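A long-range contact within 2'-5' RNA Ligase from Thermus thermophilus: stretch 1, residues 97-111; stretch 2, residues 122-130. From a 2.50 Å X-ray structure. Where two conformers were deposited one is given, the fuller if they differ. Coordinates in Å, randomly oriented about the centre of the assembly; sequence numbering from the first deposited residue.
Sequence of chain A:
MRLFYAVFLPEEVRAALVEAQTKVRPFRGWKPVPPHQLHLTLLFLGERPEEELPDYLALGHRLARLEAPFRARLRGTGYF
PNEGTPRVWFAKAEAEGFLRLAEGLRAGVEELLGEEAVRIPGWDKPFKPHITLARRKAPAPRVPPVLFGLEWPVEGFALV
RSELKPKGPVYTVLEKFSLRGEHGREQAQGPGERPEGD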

# COMPACT_ATOMS: atom_id res chain seq x y z
N GLY A 97 13.02 1.21 -5.32
CA GLY A 97 12.80 1.83 -4.04
C GLY A 97 11.70 1.19 -3.22
O GLY A 97 11.89 1.07 -2.00
N PHE A 98 10.58 0.79 -3.86
CA PHE A 98 9.51 0.15 -3.11
C PHE A 98 10.02 -1.16 -2.58
O PHE A 98 9.75 -1.51 -1.43
CB PHE A 98 8.26 -0.17 -3.95
CG PHE A 98 7.56 1.03 -4.48
CD1 PHE A 98 7.22 1.10 -5.84
CD2 PHE A 98 7.25 2.12 -3.62
CE1 PHE A 98 6.59 2.25 -6.35
CE2 PHE A 98 6.61 3.29 -4.13
CZ PHE A 98 6.27 3.36 -5.50
N LEU A 99 10.75 -1.89 -3.40
CA LEU A 99 11.23 -3.19 -2.97
C LEU A 99 12.25 -2.99 -1.87
O LEU A 99 12.20 -3.71 -0.88
CB LEU A 99 11.85 -4.00 -4.12
CG LEU A 99 11.15 -4.40 -5.46
CD1 LEU A 99 9.63 -4.25 -5.47
CD2 LEU A 99 11.73 -3.54 -6.60
N ARG A 100 13.14 -2.01 -2.00
CA ARG A 100 14.15 -1.75 -0.95
C ARG A 100 13.47 -1.39 0.41
O ARG A 100 13.79 -1.94 1.48
CB ARG A 100 15.17 -0.66 -1.37
CG ARG A 100 16.12 -1.07 -2.51
CD ARG A 100 16.98 0.08 -3.00
NE ARG A 100 17.93 0.56 -1.99
CZ ARG A 100 19.08 -0.05 -1.64
NH1 ARG A 100 19.49 -1.18 -2.22
NH2 ARG A 100 19.81 0.42 -0.64
N LEU A 101 12.49 -0.50 0.39
CA LEU A 101 11.81 -0.22 1.66
C LEU A 101 11.06 -1.46 2.20
O LEU A 101 11.03 -1.71 3.39
CB LEU A 101 10.83 0.96 1.51
CG LEU A 101 11.49 2.31 1.24
CD1 LEU A 101 10.37 3.39 1.07
CD2 LEU A 101 12.46 2.66 2.36
N ALA A 102 10.45 -2.24 1.32
CA ALA A 102 9.73 -3.42 1.79
C ALA A 102 10.72 -4.42 2.47
O ALA A 102 10.39 -5.02 3.51
CB ALA A 102 8.99 -4.11 0.58
N GLU A 103 11.91 -4.57 1.90
CA GLU A 103 12.90 -5.50 2.45
C GLU A 103 13.41 -5.00 3.80
O GLU A 103 13.54 -5.76 4.77
CB GLU A 103 14.09 -5.64 1.50
CG GLU A 103 13.94 -6.73 0.45
CD GLU A 103 14.85 -6.53 -0.81
OE1 GLU A 103 15.81 -5.68 -0.76
OE2 GLU A 103 14.60 -7.24 -1.84
N GLY A 104 13.70 -3.69 3.82
CA GLY A 104 14.21 -3.04 5.01
C GLY A 104 13.28 -3.23 6.18
O GLY A 104 13.75 -3.46 7.28
N LEU A 105 11.97 -3.16 5.93
CA LEU A 105 11.01 -3.32 6.99
C LEU A 105 10.80 -4.78 7.37
O LEU A 105 10.61 -5.08 8.53
CB LEU A 105 9.66 -2.70 6.57
CG LEU A 105 9.52 -1.16 6.28
CD1 LEU A 105 8.26 -0.90 5.46
CD2 LEU A 105 9.43 -0.35 7.54
N ARG A 106 10.83 -5.69 6.41
CA ARG A 106 10.56 -7.08 6.77
C ARG A 106 11.73 -7.49 7.67
O ARG A 106 11.54 -8.28 8.62
CB ARG A 106 10.46 -7.99 5.52
CG ARG A 106 9.22 -7.71 4.66
CD ARG A 106 9.03 -8.52 3.37
NE ARG A 106 7.61 -8.42 2.95
CZ ARG A 106 6.99 -7.29 2.51
NH1 ARG A 106 7.67 -6.16 2.39
NH2 ARG A 106 5.67 -7.26 2.24
N ALA A 107 12.90 -6.93 7.38
CA ALA A 107 14.11 -7.22 8.12
C ALA A 107 14.07 -6.77 9.58
O ALA A 107 14.43 -7.52 10.51
CB ALA A 107 15.28 -6.57 7.41
N GLY A 108 13.61 -5.53 9.75
CA GLY A 108 13.48 -4.91 11.05
C GLY A 108 12.45 -5.64 11.90
O GLY A 108 12.66 -5.83 13.12
N VAL A 109 11.35 -6.02 11.27
CA VAL A 109 10.28 -6.73 11.93
C VAL A 109 10.76 -8.10 12.30
O VAL A 109 10.38 -8.62 13.32
CB VAL A 109 8.99 -6.86 11.03
CG1 VAL A 109 7.99 -7.73 11.70
CG2 VAL A 109 8.39 -5.50 10.76
N GLU A 110 11.59 -8.72 11.49
CA GLU A 110 12.10 -10.03 11.87
C GLU A 110 13.01 -9.91 13.12
O GLU A 110 12.86 -10.66 14.10
CB GLU A 110 12.84 -10.65 10.70
CG GLU A 110 11.92 -10.93 9.51
CD GLU A 110 12.64 -11.45 8.33
OE1 GLU A 110 13.71 -10.92 7.99
OE2 GLU A 110 12.16 -12.40 7.70
N GLU A 111 13.93 -8.96 13.08
CA GLU A 111 14.82 -8.75 14.22
C GLU A 111 13.99 -8.62 15.46
O GLU A 111 14.27 -9.21 16.50
CB GLU A 111 15.64 -7.47 14.06
CG GLU A 111 16.25 -7.03 15.34
CD GLU A 111 17.62 -6.32 15.18
OE1 GLU A 111 18.52 -6.91 14.52
OE2 GLU A 111 17.80 -5.19 15.73
N GLY A 122 -0.43 -12.78 5.81
CA GLY A 122 0.14 -12.56 4.51
C GLY A 122 1.60 -12.26 4.50
O GLY A 122 2.07 -11.65 3.56
N TRP A 123 2.33 -12.69 5.51
CA TRP A 123 3.75 -12.42 5.61
C TRP A 123 4.62 -13.08 4.56
O TRP A 123 5.69 -12.62 4.24
CB TRP A 123 4.21 -12.87 7.01
CG TRP A 123 5.74 -12.78 7.25
CD1 TRP A 123 6.66 -13.76 7.06
CD2 TRP A 123 6.47 -11.61 7.66
NE1 TRP A 123 7.92 -13.29 7.33
CE2 TRP A 123 7.83 -11.97 7.71
CE3 TRP A 123 6.11 -10.31 8.02
CZ2 TRP A 123 8.81 -11.09 8.09
CZ3 TRP A 123 7.08 -9.43 8.39
CH2 TRP A 123 8.41 -9.83 8.43
N ASP A 124 4.12 -14.18 4.04
CA ASP A 124 4.77 -15.06 3.11
C ASP A 124 4.57 -14.64 1.65
O ASP A 124 5.27 -15.12 0.77
CB ASP A 124 4.20 -16.47 3.41
CG ASP A 124 3.64 -16.57 4.91
OD1 ASP A 124 4.41 -16.96 5.83
OD2 ASP A 124 2.44 -16.20 5.18
N LYS A 125 3.61 -13.76 1.42
CA LYS A 125 3.33 -13.27 0.09
C LYS A 125 4.52 -12.46 -0.33
O LYS A 125 5.15 -11.77 0.48
CB LYS A 125 2.10 -12.36 0.06
CG LYS A 125 0.75 -13.03 0.29
CD LYS A 125 -0.37 -12.04 0.02
CE LYS A 125 -1.74 -12.44 0.68
NZ LYS A 125 -2.64 -11.22 0.93
N PRO A 126 4.88 -12.58 -1.60
CA PRO A 126 6.00 -11.87 -2.24
C PRO A 126 5.47 -10.48 -2.50
O PRO A 126 4.38 -10.33 -3.00
CB PRO A 126 6.18 -12.63 -3.55
CG PRO A 126 5.76 -14.02 -3.20
CD PRO A 126 4.48 -13.75 -2.40
N PHE A 127 6.26 -9.49 -2.17
CA PHE A 127 5.86 -8.11 -2.37
C PHE A 127 5.60 -7.77 -3.85
O PHE A 127 6.42 -8.02 -4.72
CB PHE A 127 6.93 -7.19 -1.79
CG PHE A 127 6.72 -5.77 -2.09
CD1 PHE A 127 5.61 -5.10 -1.61
CD2 PHE A 127 7.61 -5.07 -2.85
CE1 PHE A 127 5.40 -3.74 -1.89
CE2 PHE A 127 7.40 -3.69 -3.14
CZ PHE A 127 6.29 -3.04 -2.64
N LYS A 128 4.44 -7.19 -4.11
CA LYS A 128 4.02 -6.76 -5.43
C LYS A 128 3.62 -5.27 -5.35
O LYS A 128 2.51 -4.96 -4.91
CB LYS A 128 2.79 -7.52 -5.83
CG LYS A 128 2.93 -8.24 -7.10
CD LYS A 128 3.05 -9.72 -6.81
CE LYS A 128 3.50 -10.44 -8.05
NZ LYS A 128 3.24 -11.87 -7.85
N PRO A 129 4.47 -4.34 -5.81
CA PRO A 129 3.99 -2.95 -5.68
C PRO A 129 2.65 -2.67 -6.44
O PRO A 129 2.66 -2.43 -7.66
CB PRO A 129 5.17 -2.11 -6.20
CG PRO A 129 5.82 -3.02 -7.23
CD PRO A 129 5.63 -4.46 -6.71
N HIS A 130 1.54 -2.72 -5.69
CA HIS A 130 0.15 -2.55 -6.18
C HIS A 130 -0.60 -1.42 -5.40
O HIS A 130 -0.31 -1.21 -4.22
CB HIS A 130 -0.63 -3.88 -5.98
CG HIS A 130 -0.16 -5.04 -6.82
ND1 HIS A 130 -0.72 -6.30 -6.73
CD2 HIS A 130 0.80 -5.13 -7.79
CE1 HIS A 130 -0.14 -7.10 -7.60
NE2 HIS A 130 0.78 -6.42 -8.26

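The centre of this contact is the ring of F127, which the irregular second stretch directs toward the helix of residues 97-111. A102 lies over one face of that ring: its CB is 3.9 Å from the ring centroid and only 13° off the normal, a CH-pi contact. Alanine suits the position because its single methyl lets the aromatic face settle close to the helix. One turn earlier, F98 and L99 continue the apolar surface. L99 CD1 meets the edge of the ring, 3.3 Å from F127 CE2; its CA-to-CB bond points sideways, but the end of the side chain comes nearer. F98 CB lies 3.7 Å from F127 CE2.

P129 extends this patch. Its CB packs 3.8 Å from F98 CD1, and its CD lies 4.2 Å from L99 CD1. Proline offers a compact hydrocarbon ring, and with no backbone N-H it leaves no amide donor to be satisfied here.

Farther along the helix, W123 forms a second apolar contact and gives up the most surface of any residue, 108 Å². With chi1 near 180° (t), its indole reaches the helix from a backbone that stays farther off. V109 CG1 lies 3.8 Å from W123 CZ3, a branched aliphatic side chain against a broad aromatic one.

R106 lies between the two aromatic residues. Its guanidinium places one face over F127 CB, with NH2 4.2 Å away, while its own CB is 4.0 Å from W123 CH2. The extended side chain (chi2 and chi3 both t) runs back along the helix, where R106 NH1 donates a hydrogen bond to A102 O (3.2 Å). At the exposed edge, E110 CG packs 3.4 Å from W123 CZ2; glutamate offers methylenes here as well as charge.

No hydrogen bond joins the stretches; packing, which buries 465 Å² in total, holds them together.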